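Local coordinates for protein alcohol oxidase (Myceliophthora thermophila, PDB 6F74) that binds FAD and probably acts as a VAO-type flavoprotein oxidase of the oxygen-dependent FAD-linked oxidoreductase family, at residues A37-N42 with H148-V153; P572-F577 with E585-R590. All blocks are in the same frame, centred on the assembly; numbering follows the deposited sequence.

Interaction 1 of 2, residues A37-N42 with H148-V153; sequences ACWPDN and HNIRLV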
ATOM      1  N   ALA A  37     -14.689  15.839  29.174  1.00 21.28           N
ATOM      2  CA  ALA A  37     -15.891  16.645  29.364  1.00 21.37           C
ATOM      3  C   ALA A  37     -16.541  17.066  28.025  1.00 21.02           C
ATOM      4  O   ALA A  37     -17.765  17.080  27.902  1.00 20.98           O
ATOM      5  CB  ALA A  37     -15.550  17.878  30.192  1.00 21.80           C
ATOM      6  N   CYS A  38     -15.721  17.385  27.029  1.00 20.84           N
ATOM      7  CA  CYS A  38     -16.210  17.775  25.697  1.00 20.59           C
ATOM      8  C   CYS A  38     -16.808  16.639  24.836  1.00 20.24           C
ATOM      9  O   CYS A  38     -17.485  16.885  23.834  1.00 20.11           O
ATOM     10  CB  CYS A  38     -15.085  18.492  24.918  1.00 20.58           C
ATOM     11  SG  CYS A  38     -13.551  17.562  24.797  1.00 20.46           S
ATOM     12  N   TRP A  39     -16.539  15.396  25.205  1.00 20.15           N
ATOM     13  CA  TRP A  39     -16.999  14.241  24.435  1.00 19.89           C
ATOM     14  C   TRP A  39     -18.506  14.165  24.533  1.00 19.98           C
ATOM     15  O   TRP A  39     -19.034  14.245  25.621  1.00 20.23           O
ATOM     16  CB  TRP A  39     -16.349  12.960  24.959  1.00 19.88           C
ATOM     17  CG  TRP A  39     -16.591  11.736  24.132  1.00 19.65           C
ATOM     18  CD1 TRP A  39     -17.456  10.729  24.406  1.00 19.73           C
ATOM     19  CD2 TRP A  39     -15.924  11.377  22.903  1.00 19.36           C
ATOM     20  NE1 TRP A  39     -17.397   9.767  23.431  1.00 19.52           N
ATOM     21  CE2 TRP A  39     -16.471  10.140  22.488  1.00 19.28           C
ATOM     22  CE3 TRP A  39     -14.932  11.992  22.109  1.00 19.22           C
ATOM     23  CZ2 TRP A  39     -16.062   9.492  21.321  1.00 19.04           C
ATOM     24  CZ3 TRP A  39     -14.517  11.360  20.950  1.00 18.98           C
ATOM     25  CH2 TRP A  39     -15.089  10.113  20.554  1.00 18.87           C
ATOM     26  N   PRO A  40     -19.215  14.021  23.401  1.00 19.83           N
ATOM     27  CA  PRO A  40     -20.681  13.905  23.468  1.00 19.98           C
ATOM     28  C   PRO A  40     -21.158  12.730  24.334  1.00 20.11           C
ATOM     29  O   PRO A  40     -20.556  11.661  24.269  1.00 20.00           O
ATOM     30  CB  PRO A  40     -21.087  13.702  22.005  1.00 19.83           C
ATOM     31  CG  PRO A  40     -19.935  14.170  21.198  1.00 19.63           C
ATOM     32  CD  PRO A  40     -18.717  13.900  22.025  1.00 19.58           C
ATOM     33  N   ASP A  41     -22.213  12.942  25.135  1.00 20.40           N
ATOM     34  CA  ASP A  41     -22.732  11.895  26.041  1.00 20.63           C
ATOM     35  C   ASP A  41     -23.572  10.878  25.267  1.00 20.64           C
ATOM     36  O   ASP A  41     -23.795  11.043  24.070  1.00 20.48           O
ATOM     37  CB  ASP A  41     -23.505  12.494  27.249  1.00 20.99           C
ATOM     38  CG  ASP A  41     -24.817  13.169  26.866  1.00 21.13           C
ATOM     39  OD1 ASP A  41     -25.269  13.057  25.717  1.00 21.01           O
ATOM     40  OD2 ASP A  41     -25.408  13.809  27.739  1.00 21.41           O
ATOM     41  N   ASN A  42     -24.029   9.827  25.939  1.00 20.89           N
ATOM     42  CA  ASN A  42     -24.685   8.728  25.247  1.00 20.97           C
ATOM     43  C   ASN A  42     -25.909   9.180  24.431  1.00 21.08           C
ATOM     44  O   ASN A  42     -26.109   8.710  23.318  1.00 21.01           O
ATOM     45  CB  ASN A  42     -25.026   7.581  26.215  1.00 21.35           C
ATOM     46  CG  ASN A  42     -23.773   6.926  26.844  1.00 21.30           C
ATOM     47  OD1 ASN A  42     -23.767   6.629  28.037  1.00 21.64           O
ATOM     48  ND2 ASN A  42     -22.713   6.677  26.044  1.00 20.95           N
ATOM     49  N   HIS A 148     -18.466  18.448  16.793  1.00 19.94           N
ATOM     50  CA  HIS A 148     -18.025  18.055  18.117  1.00 19.83           C
ATOM     51  C   HIS A 148     -16.507  17.989  18.282  1.00 19.71           C
ATOM     52  O   HIS A 148     -16.017  17.478  19.296  1.00 19.64           O
ATOM     53  CB  HIS A 148     -18.714  16.769  18.573  1.00 19.66           C
ATOM     54  CG  HIS A 148     -20.207  16.854  18.553  1.00 19.85           C
ATOM     55  ND1 HIS A 148     -20.961  17.410  19.573  1.00 20.07           N
ATOM     56  CD2 HIS A 148     -21.089  16.464  17.602  1.00 19.91           C
ATOM     57  CE1 HIS A 148     -22.246  17.329  19.265  1.00 20.24           C
ATOM     58  NE2 HIS A 148     -22.356  16.736  18.088  1.00 20.16           N
ATOM     59  N   ASN A 149     -15.780  18.557  17.315  1.00 19.78           N
ATOM     60  CA  ASN A 149     -14.322  18.613  17.312  1.00 19.75           C
ATOM     61  C   ASN A 149     -13.687  17.259  17.584  1.00 19.45           C
ATOM     62  O   ASN A 149     -12.764  17.121  18.412  1.00 19.48           O
ATOM     63  CB  ASN A 149     -13.862  19.698  18.300  1.00 20.07           C
ATOM     64  CG  ASN A 149     -12.356  19.760  18.460  1.00 20.14           C
ATOM     65  OD1 ASN A 149     -11.612  19.756  17.476  1.00 20.11           O
ATOM     66  ND2 ASN A 149     -11.898  19.831  19.703  1.00 20.29           N
ATOM     67  N   ILE A 150     -14.220  16.248  16.920  1.00 19.22           N
ATOM     68  CA  ILE A 150     -13.772  14.873  17.074  1.00 18.96           C
ATOM     69  C   ILE A 150     -12.970  14.541  15.812  1.00 18.83           C
ATOM     70  O   ILE A 150     -13.404  14.872  14.677  1.00 18.88           O
ATOM     71  CB  ILE A 150     -14.972  13.902  17.204  1.00 18.87           C
ATOM     72  CG1 ILE A 150     -15.754  14.188  18.477  1.00 19.03           C
ATOM     73  CG2 ILE A 150     -14.525  12.448  17.182  1.00 18.66           C
ATOM     74  CD1 ILE A 150     -16.865  13.183  18.779  1.00 19.01           C
ATOM     75  N   ARG A 151     -11.853  13.838  16.007  1.00 18.70           N
ATOM     76  CA  ARG A 151     -10.958  13.467  14.923  1.00 18.59           C
ATOM     77  C   ARG A 151     -11.651  12.527  13.938  1.00 18.42           C
ATOM     78  O   ARG A 151     -12.200  11.485  14.341  1.00 18.30           O
ATOM     79  CB  ARG A 151      -9.675  12.798  15.455  1.00 18.53           C
ATOM     80  CG  ARG A 151      -8.750  12.283  14.366  1.00 18.41           C
ATOM     81  CD  ARG A 151      -7.517  11.606  14.869  1.00 18.40           C
ATOM     82  NE  ARG A 151      -6.698  11.116  13.761  1.00 18.29           N
ATOM     83  CZ  ARG A 151      -5.497  10.536  13.896  1.00 18.31           C
ATOM     84  NH1 ARG A 151      -4.955  10.374  15.108  1.00 18.45           N
ATOM     85  NH2 ARG A 151      -4.818  10.102  12.808  1.00 18.22           N
ATOM     86  N   LEU A 152     -11.649  12.911  12.661  1.00 18.48           N
ATOM     87  CA  LEU A 152     -12.269  12.088  11.626  1.00 18.40           C
ATOM     88  C   LEU A 152     -11.212  11.201  11.000  1.00 18.24           C
ATOM     89  O   LEU A 152     -10.214  11.696  10.489  1.00 18.29           O
ATOM     90  CB  LEU A 152     -12.955  12.933  10.545  1.00 18.64           C
ATOM     91  CG  LEU A 152     -13.699  12.150   9.453  1.00 18.67           C
ATOM     92  CD1 LEU A 152     -14.927  11.468  10.029  1.00 18.67           C
ATOM     93  CD2 LEU A 152     -14.112  13.069   8.329  1.00 19.01           C
ATOM     94  N   VAL A 153     -11.461   9.895  11.024  1.00 18.08           N
ATOM     95  CA  VAL A 153     -10.593   8.912  10.425  1.00 17.94           C
ATOM     96  C   VAL A 153     -11.318   8.269   9.238  1.00 17.98           C
ATOM     97  O   VAL A 153     -12.440   7.817   9.357  1.00 18.05           O
ATOM     98  CB  VAL A 153     -10.141   7.859  11.476  1.00 17.81           C
ATOM     99  CG1 VAL A 153      -9.185   6.862  10.853  1.00 17.70           C
ATOM    100  CG2 VAL A 153      -9.461   8.548  12.675  1.00 17.87           C
TER
HETATM  101  O   HOH W   1     -16.263  18.434  21.770  1.00  6.64           O
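W39 and P40 lie against I150 and H148 in a contact of about 199 Å², made of apolar and CH-pi packing with no direct hydrogen bond. The CH-pi part comes twice, once from each side. CD1 of I150 sits over a face of the W39 indole, 4.1 Å from the centroid of its six-membered ring and 26° off the ring normal, with the two side chains crossing at about a right angle. In return, P40 sets its CG over a face of the H148 imidazole, 4.1 Å from the ring centroid and 29° off the normal.

Plain apolar contacts fill in between. I150 CD1 comes to 3.7 Å from W39 CZ3, and CG2 of the same isoleucine touches CZ3 and CH2, so both branches bear on the six-membered ring. The CB of W39 points away from 148-153, but with CG anti to the backbone N (chi1 -172°) the far end of the indole comes back to I150. P40 and I150 also meet directly, P40 CD 3.8 Å from I150 CD1.

The polar link is indirect. One water donates to both segments, to C38 O at 2.9 Å and to H148 O at 2.7 Å, tying the backbone just before the packed pair to the end of a helix.

N149, with positive phi, is the C' residue of the Schellman motif that ends helix 135-147, and its ND2 also reaches C30 O. Beyond it I150 leads into strand 152-155, while D41 caps the start of helix 42-52, its OD1 accepting from V44 N. W45 of that helix meets W39, P40 and I150, and F144 of helix 135-147 meets H148 and I150, placing the contact where the N-terminal loop crosses the helix-to-strand connection of the FAD-binding domain.

Interaction 2 of 2, residues P572-F577 with E585-R590; sequences PDNIFF and EDFIER. With GOL (glycerol), chain L.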
ATOM      1  N   PRO A 572      -7.799  23.540   5.184  1.00 22.71           N
ATOM      2  CA  PRO A 572      -7.040  24.408   6.080  1.00 22.99           C
ATOM      3  C   PRO A 572      -7.022  23.979   7.557  1.00 22.53           C
ATOM      4  O   PRO A 572      -6.074  24.291   8.275  1.00 22.66           O
ATOM      5  CB  PRO A 572      -7.699  25.793   5.913  1.00 23.66           C
ATOM      6  CG  PRO A 572      -8.980  25.571   5.201  1.00 23.63           C
ATOM      7  CD  PRO A 572      -8.896  24.250   4.506  1.00 23.16           C
ATOM      8  N   ASP A 573      -8.072  23.305   8.002  1.00 22.07           N
ATOM      9  CA  ASP A 573      -8.207  22.895   9.416  1.00 21.70           C
ATOM     10  C   ASP A 573      -7.678  21.504   9.677  1.00 21.14           C
ATOM     11  O   ASP A 573      -7.599  21.074  10.830  1.00 20.88           O
ATOM     12  CB  ASP A 573      -9.662  23.007   9.886  1.00 21.60           C
ATOM     13  CG  ASP A 573     -10.176  24.411   9.837  1.00 22.18           C
ATOM     14  OD1 ASP A 573      -9.352  25.308  10.012  1.00 22.61           O
ATOM     15  OD2 ASP A 573     -11.386  24.632   9.591  1.00 22.28           O
ATOM     16  N   ASN A 574      -7.299  20.817   8.599  1.00 21.02           N
ATOM     17  CA  ASN A 574      -6.737  19.476   8.658  1.00 20.55           C
ATOM     18  C   ASN A 574      -7.723  18.504   9.291  1.00 20.09           C
ATOM     19  O   ASN A 574      -7.373  17.698  10.180  1.00 19.78           O
ATOM     20  CB  ASN A 574      -5.392  19.458   9.362  1.00 20.60           C
ATOM     21  CG  ASN A 574      -4.464  18.407   8.815  1.00 20.36           C
ATOM     22  OD1 ASN A 574      -4.912  17.444   8.214  1.00 20.03           O
ATOM     23  ND2 ASN A 574      -3.144  18.624   8.961  1.00 20.60           N
ATOM     24  N   ILE A 575      -8.957  18.584   8.796  1.00 20.12           N
ATOM     25  CA  ILE A 575     -10.000  17.681   9.184  1.00 19.78           C
ATOM     26  C   ILE A 575      -9.636  16.252   8.804  1.00 19.40           C
ATOM     27  O   ILE A 575     -10.073  15.313   9.481  1.00 19.10           O
ATOM     28  CB  ILE A 575     -11.376  18.105   8.565  1.00 20.00           C
ATOM     29  CG1 ILE A 575     -11.755  19.536   8.978  1.00 20.41           C
ATOM     30  CG2 ILE A 575     -12.494  17.143   8.948  1.00 19.72           C
ATOM     31  CD1 ILE A 575     -11.690  19.820  10.470  1.00 20.32           C
ATOM     32  N   PHE A 576      -8.818  16.091   7.755  1.00 19.48           N
ATOM     33  CA  PHE A 576      -8.439  14.787   7.278  1.00 19.18           C
ATOM     34  C   PHE A 576      -7.025  14.381   7.638  1.00 19.05           C
ATOM     35  O   PHE A 576      -6.397  13.600   6.907  1.00 18.94           O
ATOM     36  CB  PHE A 576      -8.659  14.721   5.767  1.00 19.37           C
ATOM     37  CG  PHE A 576     -10.038  15.137   5.334  1.00 19.60           C
ATOM     38  CD1 PHE A 576     -11.150  14.544   5.891  1.00 19.41           C
ATOM     39  CD2 PHE A 576     -10.217  16.071   4.334  1.00 20.06           C
ATOM     40  CE1 PHE A 576     -12.434  14.904   5.478  1.00 19.68           C
ATOM     41  CE2 PHE A 576     -11.489  16.462   3.940  1.00 20.35           C
ATOM     42  CZ  PHE A 576     -12.604  15.860   4.502  1.00 20.15           C
ATOM     43  N   PHE A 577      -6.540  14.868   8.781  1.00 19.10           N
ATOM     44  CA  PHE A 577      -5.222  14.516   9.289  1.00 19.07           C
ATOM     45  C   PHE A 577      -4.967  13.030   9.178  1.00 18.72           C
ATOM     46  O   PHE A 577      -5.812  12.229   9.558  1.00 18.48           O
ATOM     47  CB  PHE A 577      -5.022  14.907  10.753  1.00 19.14           C
ATOM     48  CG  PHE A 577      -3.706  14.448  11.317  1.00 19.17           C
ATOM     49  CD1 PHE A 577      -2.547  15.229  11.153  1.00 19.54           C
ATOM     50  CD2 PHE A 577      -3.588  13.224  11.933  1.00 18.90           C
ATOM     51  CE1 PHE A 577      -1.329  14.806  11.634  1.00 19.63           C
ATOM     52  CE2 PHE A 577      -2.363  12.782  12.405  1.00 18.99           C
ATOM     53  CZ  PHE A 577      -1.232  13.574  12.244  1.00 19.36           C
ATOM     54  N   GLU A 585       3.067  17.346   9.825  1.00 21.39           N
ATOM     55  CA  GLU A 585       4.037  17.981  10.712  1.00 21.93           C
ATOM     56  C   GLU A 585       3.527  19.216  11.450  1.00 22.30           C
ATOM     57  O   GLU A 585       4.197  19.698  12.377  1.00 22.76           O
ATOM     58  CB  GLU A 585       5.318  18.348   9.932  1.00 22.44           C
ATOM     59  CG  GLU A 585       5.172  19.460   8.887  1.00 22.84           C
ATOM     60  CD  GLU A 585       4.750  18.989   7.506  1.00 22.53           C
ATOM     61  OE1 GLU A 585       4.135  17.873   7.332  1.00 21.89           O
ATOM     62  OE2 GLU A 585       5.046  19.778   6.577  1.00 23.00           O
ATOM     63  N   ASP A 586       2.384  19.773  11.036  1.00 22.18           N
ATOM     64  CA  ASP A 586       1.780  20.867  11.774  1.00 22.49           C
ATOM     65  C   ASP A 586       0.979  20.408  12.977  1.00 22.13           C
ATOM     66  O   ASP A 586       0.481  21.261  13.748  1.00 22.39           O
ATOM     67  CB  ASP A 586       0.920  21.742  10.851  1.00 22.63           C
ATOM     68  CG  ASP A 586       1.759  22.583   9.934  1.00 23.25           C
ATOM     69  OD1 ASP A 586       2.971  22.749  10.220  1.00 23.67           O
ATOM     70  OD2 ASP A 586       1.235  23.038   8.900  1.00 23.36           O
ATOM     71  N   PHE A 587       0.854  19.092  13.152  1.00 21.59           N
ATOM     72  CA  PHE A 587       0.186  18.481  14.294  1.00 21.29           C
ATOM     73  C   PHE A 587       1.101  17.522  15.062  1.00 21.28           C
ATOM     74  O   PHE A 587       2.146  17.083  14.557  1.00 21.37           O
ATOM     75  CB  PHE A 587      -1.031  17.719  13.817  1.00 20.70           C
ATOM     76  CG  PHE A 587      -2.218  18.582  13.527  1.00 20.72           C
ATOM     77  CD1 PHE A 587      -2.261  19.410  12.457  1.00 20.97           C
ATOM     78  CD2 PHE A 587      -3.339  18.524  14.354  1.00 20.53           C
ATOM     79  CE1 PHE A 587      -3.387  20.185  12.211  1.00 21.05           C
ATOM     80  CE2 PHE A 587      -4.462  19.269  14.111  1.00 20.58           C
ATOM     81  CZ  PHE A 587      -4.487  20.095  13.063  1.00 20.84           C
ATOM     82  N   ILE A 588       0.681  17.196  16.281  1.00 21.22           N
ATOM     83  CA  ILE A 588       1.287  16.150  17.089  1.00 21.20           C
ATOM     84  C   ILE A 588       0.238  15.078  17.337  1.00 20.66           C
ATOM     85  O   ILE A 588      -0.794  15.350  17.958  1.00 20.58           O
ATOM     86  CB  ILE A 588       1.814  16.698  18.440  1.00 21.77           C
ATOM     87  CG1 ILE A 588       2.833  17.808  18.195  1.00 22.40           C
ATOM     88  CG2 ILE A 588       2.460  15.569  19.279  1.00 21.84           C
ATOM     89  CD1 ILE A 588       3.209  18.587  19.447  1.00 23.06           C
ATOM     90  N   GLU A 589       0.509  13.877  16.827  1.00 20.34           N
ATOM     91  CA  GLU A 589      -0.311  12.708  17.063  1.00 19.93           C
ATOM     92  C   GLU A 589       0.253  11.936  18.255  1.00 20.15           C
ATOM     93  O   GLU A 589       1.477  11.872  18.477  1.00 20.50           O
ATOM     94  CB  GLU A 589      -0.365  11.797  15.849  1.00 19.53           C
ATOM     95  CG  GLU A 589      -1.476  10.783  15.945  1.00 19.14           C
ATOM     96  CD  GLU A 589      -1.522   9.730  14.846  1.00 18.80           C
ATOM     97  OE1 GLU A 589      -0.573   9.590  14.030  1.00 18.83           O
ATOM     98  OE2 GLU A 589      -2.537   9.023  14.798  1.00 18.54           O
ATOM     99  N   ARG A 590      -0.654  11.390  19.057  1.00 20.01           N
ATOM    100  CA  ARG A 590      -0.287  10.512  20.143  1.00 20.23           C
ATOM    101  C   ARG A 590      -1.005   9.192  19.895  1.00 19.83           C
ATOM    102  O   ARG A 590      -2.066   9.163  19.254  1.00 19.46           O
ATOM    103  CB  ARG A 590      -0.687  11.122  21.503  1.00 20.59           C
ATOM    104  CG  ARG A 590       0.052  12.407  21.873  1.00 21.10           C
ATOM    105  CD  ARG A 590      -0.523  13.068  23.118  1.00 21.43           C
ATOM    106  NE  ARG A 590      -0.348  12.232  24.293  1.00 21.73           N
ATOM    107  CZ  ARG A 590      -1.038  12.320  25.428  1.00 21.94           C
ATOM    108  NH1 ARG A 590      -2.005  13.251  25.608  1.00 21.88           N
ATOM    109  NH2 ARG A 590      -0.740  11.466  26.407  1.00 22.29           N
TER
HETATM  110  C1  GOL L 606      -1.167  21.863   7.170  1.00 18.07           C
HETATM  111  O1  GOL L 606      -0.454  23.106   7.072  1.00 17.79           O
HETATM  112  C2  GOL L 606      -2.423  22.093   8.001  1.00 18.86           C
HETATM  113  O2  GOL L 606      -2.335  21.287   9.179  1.00 20.37           O
HETATM  114  C3  GOL L 606      -3.722  21.751   7.279  1.00 18.63           C
HETATM  115  O3  GOL L 606      -3.837  22.281   5.948  1.00 18.45           O
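F577 and F587 account for most of this contact of about 248 Å², their side chains sliding past each other in opposite directions. The rings form an oblique pair, centroids 5.6 Å apart and planes at 42°, and the pair comes closest at F577 CE1 to F587 CB, 3.7 Å. F587 also packs on N574, its CE1 3.6 Å from N574 CB. With an alanine at F587 the contact of CB with F577 CE1 could remain, but the loss of the ring would probably open a gap beside N574 CB and take away the aromatic neighbour of F577.

E589 adds an edge contact: its CD lies near the plane of the F577 ring, 4.0 Å from CE2, with carboxylate and ring planes 80° apart. CG anti to the backbone N (chi1 -165°) and an extended chain beyond it bring the carboxylate up beside the phenyl edge, and its OE2 is taken by R151 in a salt bridge.

Residues 572-577 follow helix 560-570 within the berberine-bridge-enzyme-like region; N574 to F577 form a type I beta turn, whose F577 N donates to N574 O. F587 and I588 make a short strand that pairs antiparallel with 596-597 near the C-terminus.

The polar bridge between the segments runs through a glycerol, probably from the crystallisation liquor. N574 ND2 donates to glycerol O2 at 2.8 Å; glycerol O1 is modelled as a donor to D586 OD2, though at 2.5 Å the spacing is too short for its details to be trusted. Glycerol O2 also lies at the edge of the F587 ring. N574 OD1 is hydrogen-bonded to K567 NZ and D586 OD2 forms a salt bridge with R568, both of helix 560-570.

In the fold
The centres of interactions 1 and 2 are about 16 Å apart, and the two meet directly although they follow one another along the chain. R151, next to I150, sends NH1 to E589 OE2 at 2.8 Å in a salt bridge, while its NH2 packs 3.5 Å from F577 CD2. A second, apolar join brings L152 CD2 to 3.8 Å from F576 CE1. The C-terminal segments are thereby fastened to the edge strand 152-155 of the FAD-binding domain. That strand carries FAD-binding T154, whose side chain is about 12 Å from that of I150 and about 10 Å from that of F577; the side chain of E589 is about 8 Å from that of FAD-binding R164.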